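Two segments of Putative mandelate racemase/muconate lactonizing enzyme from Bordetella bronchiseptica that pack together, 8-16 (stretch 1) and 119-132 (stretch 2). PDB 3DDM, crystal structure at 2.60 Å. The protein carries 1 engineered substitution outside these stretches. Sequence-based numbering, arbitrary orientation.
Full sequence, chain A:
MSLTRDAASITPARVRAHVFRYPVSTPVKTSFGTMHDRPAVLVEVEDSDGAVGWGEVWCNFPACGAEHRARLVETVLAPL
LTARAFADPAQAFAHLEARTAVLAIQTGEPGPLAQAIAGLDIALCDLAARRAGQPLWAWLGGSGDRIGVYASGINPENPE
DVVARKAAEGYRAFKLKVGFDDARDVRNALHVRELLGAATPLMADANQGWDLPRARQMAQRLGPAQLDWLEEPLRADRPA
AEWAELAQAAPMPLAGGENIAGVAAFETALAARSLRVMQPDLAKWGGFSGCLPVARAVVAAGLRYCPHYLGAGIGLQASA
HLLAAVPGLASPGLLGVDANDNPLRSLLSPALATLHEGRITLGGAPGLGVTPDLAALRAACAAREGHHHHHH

Stretch 1, residues 8-16: ASITPARVR
Stretch 2 119-132: GLDIALCDLAARRA

Residues 119-131 form a helix that begins earlier in the chain. Stretch 1 lies along it as an extended segment, with residues 14-16 in a strand that continues later in the chain. The two stretches run in opposite senses: Ile-10 sits level with Ala-128, CA to CA 7.7 Å, and Val-15 sits level with Leu-120, CA to CA 8.7 Å.

The helix is regular. Phi and psi stay near -65° and -40° from Gly-119 to Arg-131, and i to i+4 hydrogen bonds run unbroken from Ala-123 N to Gly-119 O (3.2 Å) through Ala-132 N to Ala-128 O (3.1 Å). Stretch 1 is extended at Ile-10 (-100/134), stays extended, polyproline-like, at Pro-12 (-49/143), turns at Ala-13 (-129/-38), then takes beta angles at Arg-14 (-141/135), Val-15 (-134/113) and Arg-16 (-121/149).

No hydrogen bond joins the two stretches. The contact is mainly apolar and buries 284 Å², both sides summed.

Ile-10 covers the most surface, 73 Å². Its CA-to-CB bond points toward the helix, and its rotamer is m, m (-42°, -65°). CG2 lies 3.6 Å from Leu-124 CD2 and 4.3 Å from Leu-127 CD2. CD1 lies 4.4 Å from Ala-128 CB. The small methyl of Ala-128 thus meets the end of the isoleucine, while the two leucines meet its branch methyl. Leu-127 is t, p (166°, 52°).

Leu-124 is next, with 43 Å² covered. It is m, t (-74°, 174°) and points toward stretch 1. Its CD2 also meets the proline ring, at 4.2 Å from Pro-12 CG. One leucine methyl therefore contacts both Ile-10 and Pro-12. The proline has a C-gamma exo pucker, and its CA-to-CB bond points sideways.

Val-15 covers 33 Å² and is t (-180°). Its CG1 lies 3.6 Å from CD2 of Leu-120, which is m, t (-78°, 176°). Leu-120 and Leu-124 are one helical turn apart and have nearly the same rotamer, so both reach stretch 1. Between Ile-10 and Val-15, Thr-11 points away and Arg-14 is out of reach; Arg-16, beyond Val-15, also points away.

At the exposed end, Ala-8 CB lies 4.4 Å from Arg-131 NH2, oblique to the guanidinium. This is a loose van der Waals contact. Arg-131 is m, t, p (-75°, -163°, 50°) with chi4 at 127°.

Within the helix, Arg-130 NE and Asp-126 OD2 form a salt bridge at 3.5 Å. The oxygen lies well out of the guanidinium plane, so the attraction is between charges alone.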

# COMPACT_ATOMS: atom_id res chain seq x y z
N ALA A 8 -12.27 -11.17 -30.98
CA ALA A 8 -11.05 -10.41 -31.39
C ALA A 8 -10.15 -10.14 -30.19
O ALA A 8 -10.46 -9.28 -29.36
CB ALA A 8 -11.45 -9.10 -32.07
N SER A 9 -9.03 -10.86 -30.11
CA SER A 9 -8.08 -10.72 -29.01
C SER A 9 -7.54 -9.30 -28.83
O SER A 9 -7.55 -8.49 -29.76
CB SER A 9 -6.90 -11.67 -29.21
OG SER A 9 -5.96 -11.11 -30.10
N ILE A 10 -7.05 -9.01 -27.62
CA ILE A 10 -6.50 -7.71 -27.29
C ILE A 10 -4.97 -7.75 -27.37
O ILE A 10 -4.36 -8.67 -26.83
CB ILE A 10 -6.85 -7.28 -25.85
CG1 ILE A 10 -8.31 -7.63 -25.54
CG2 ILE A 10 -6.61 -5.78 -25.68
CD1 ILE A 10 -9.30 -6.87 -26.36
N THR A 11 -4.37 -6.76 -28.00
CA THR A 11 -2.92 -6.72 -28.10
C THR A 11 -2.42 -5.31 -27.82
O THR A 11 -2.07 -4.58 -28.75
CB THR A 11 -2.42 -7.16 -29.50
OG1 THR A 11 -2.96 -8.45 -29.81
CG2 THR A 11 -0.89 -7.25 -29.51
N PRO A 12 -2.36 -4.92 -26.54
CA PRO A 12 -1.91 -3.59 -26.12
C PRO A 12 -0.59 -3.24 -26.79
O PRO A 12 0.26 -4.11 -26.97
CB PRO A 12 -1.76 -3.74 -24.61
CG PRO A 12 -2.80 -4.76 -24.28
CD PRO A 12 -2.60 -5.77 -25.36
N ALA A 13 -0.41 -1.97 -27.15
CA ALA A 13 0.81 -1.54 -27.81
C ALA A 13 1.42 -0.32 -27.13
O ALA A 13 2.64 -0.20 -27.04
CB ALA A 13 0.52 -1.22 -29.26
N ARG A 14 0.57 0.58 -26.68
CA ARG A 14 1.02 1.79 -26.01
C ARG A 14 0.06 2.05 -24.86
O ARG A 14 -1.15 1.93 -25.03
CB ARG A 14 1.01 2.97 -26.99
CG ARG A 14 1.32 4.33 -26.37
CD ARG A 14 1.45 5.41 -27.45
NE ARG A 14 0.75 6.65 -27.11
CZ ARG A 14 -0.58 6.77 -27.07
NH1 ARG A 14 -1.37 5.74 -27.36
NH2 ARG A 14 -1.13 7.94 -26.73
N VAL A 15 0.60 2.37 -23.69
CA VAL A 15 -0.23 2.62 -22.51
C VAL A 15 0.24 3.89 -21.81
O VAL A 15 1.35 3.93 -21.26
CB VAL A 15 -0.14 1.44 -21.52
CG1 VAL A 15 -1.00 1.73 -20.30
CG2 VAL A 15 -0.57 0.16 -22.19
N ARG A 16 -0.59 4.93 -21.81
CA ARG A 16 -0.20 6.18 -21.17
C ARG A 16 -1.14 6.60 -20.06
O ARG A 16 -2.34 6.31 -20.10
CB ARG A 16 -0.11 7.30 -22.22
CG ARG A 16 0.75 6.94 -23.41
CD ARG A 16 1.06 8.14 -24.30
NE ARG A 16 1.95 9.10 -23.64
CZ ARG A 16 2.61 10.08 -24.27
NH1 ARG A 16 2.49 10.23 -25.59
NH2 ARG A 16 3.40 10.90 -23.58
N GLY A 119 -7.98 0.56 -13.29
CA GLY A 119 -8.10 1.57 -14.32
C GLY A 119 -7.78 1.01 -15.71
O GLY A 119 -8.46 1.35 -16.69
N LEU A 120 -6.75 0.17 -15.80
CA LEU A 120 -6.38 -0.42 -17.09
C LEU A 120 -7.40 -1.43 -17.58
O LEU A 120 -7.54 -1.63 -18.80
CB LEU A 120 -5.00 -1.08 -16.99
CG LEU A 120 -3.83 -0.10 -17.05
CD1 LEU A 120 -2.51 -0.81 -16.85
CD2 LEU A 120 -3.86 0.61 -18.39
N ASP A 121 -8.13 -2.07 -16.67
CA ASP A 121 -9.15 -3.03 -17.09
C ASP A 121 -10.33 -2.27 -17.69
O ASP A 121 -10.91 -2.68 -18.70
CB ASP A 121 -9.64 -3.89 -15.92
CG ASP A 121 -10.51 -5.05 -16.39
OD1 ASP A 121 -11.76 -4.96 -16.27
OD2 ASP A 121 -9.94 -6.05 -16.90
N ILE A 122 -10.67 -1.15 -17.06
CA ILE A 122 -11.77 -0.31 -17.54
C ILE A 122 -11.47 0.15 -18.97
O ILE A 122 -12.38 0.23 -19.79
CB ILE A 122 -11.95 0.93 -16.63
CG1 ILE A 122 -12.55 0.51 -15.28
CG2 ILE A 122 -12.81 1.96 -17.33
CD1 ILE A 122 -12.67 1.64 -14.27
N ALA A 123 -10.21 0.42 -19.26
CA ALA A 123 -9.82 0.87 -20.59
C ALA A 123 -9.81 -0.27 -21.62
O ALA A 123 -10.17 -0.06 -22.78
CB ALA A 123 -8.44 1.52 -20.53
N LEU A 124 -9.39 -1.46 -21.20
CA LEU A 124 -9.37 -2.61 -22.11
C LEU A 124 -10.79 -3.03 -22.46
O LEU A 124 -11.07 -3.46 -23.59
CB LEU A 124 -8.60 -3.77 -21.48
CG LEU A 124 -7.08 -3.59 -21.44
CD1 LEU A 124 -6.45 -4.73 -20.67
CD2 LEU A 124 -6.54 -3.53 -22.86
N CYS A 125 -11.70 -2.92 -21.49
CA CYS A 125 -13.10 -3.27 -21.73
C CYS A 125 -13.73 -2.19 -22.61
O CYS A 125 -14.54 -2.49 -23.48
CB CYS A 125 -13.87 -3.37 -20.42
SG CYS A 125 -13.48 -4.82 -19.46
N ASP A 126 -13.36 -0.94 -22.36
CA ASP A 126 -13.86 0.19 -23.14
C ASP A 126 -13.40 -0.03 -24.59
O ASP A 126 -14.17 0.13 -25.53
CB ASP A 126 -13.31 1.50 -22.56
CG ASP A 126 -13.73 2.72 -23.35
OD1 ASP A 126 -14.94 2.93 -23.53
OD2 ASP A 126 -12.83 3.46 -23.79
N LEU A 127 -12.14 -0.42 -24.74
CA LEU A 127 -11.57 -0.69 -26.06
C LEU A 127 -12.32 -1.82 -26.75
O LEU A 127 -12.68 -1.72 -27.93
CB LEU A 127 -10.09 -1.06 -25.93
CG LEU A 127 -9.38 -1.69 -27.13
CD1 LEU A 127 -9.58 -0.85 -28.36
CD2 LEU A 127 -7.89 -1.82 -26.81
N ALA A 128 -12.57 -2.90 -26.02
CA ALA A 128 -13.27 -4.06 -26.56
C ALA A 128 -14.70 -3.74 -26.95
O ALA A 128 -15.20 -4.21 -27.97
CB ALA A 128 -13.25 -5.21 -25.54
N ALA A 129 -15.37 -2.93 -26.13
CA ALA A 129 -16.75 -2.56 -26.38
C ALA A 129 -16.83 -1.66 -27.60
O ALA A 129 -17.74 -1.79 -28.42
CB ALA A 129 -17.33 -1.84 -25.17
N ARG A 130 -15.87 -0.75 -27.72
CA ARG A 130 -15.84 0.15 -28.87
C ARG A 130 -15.64 -0.65 -30.16
O ARG A 130 -16.39 -0.47 -31.12
CB ARG A 130 -14.73 1.18 -28.71
CG ARG A 130 -15.16 2.46 -28.03
CD ARG A 130 -14.07 2.97 -27.10
NE ARG A 130 -14.10 4.42 -26.92
CZ ARG A 130 -15.19 5.14 -26.67
NH1 ARG A 130 -16.37 4.55 -26.58
NH2 ARG A 130 -15.10 6.45 -26.52
N ARG A 131 -14.63 -1.52 -30.17
CA ARG A 131 -14.35 -2.33 -31.34
C ARG A 131 -15.57 -3.13 -31.77
O ARG A 131 -15.79 -3.33 -32.96
CB ARG A 131 -13.17 -3.28 -31.09
CG ARG A 131 -11.81 -2.59 -31.10
CD ARG A 131 -10.68 -3.60 -31.27
NE ARG A 131 -10.92 -4.49 -32.40
CZ ARG A 131 -10.07 -4.70 -33.40
NH1 ARG A 131 -8.89 -4.07 -33.42
NH2 ARG A 131 -10.38 -5.53 -34.39
N ALA A 132 -16.36 -3.57 -30.80
CA ALA A 132 -17.57 -4.33 -31.11
C ALA A 132 -18.71 -3.37 -31.42
O ALA A 132 -19.84 -3.79 -31.65
CB ALA A 132 -17.94 -5.22 -29.93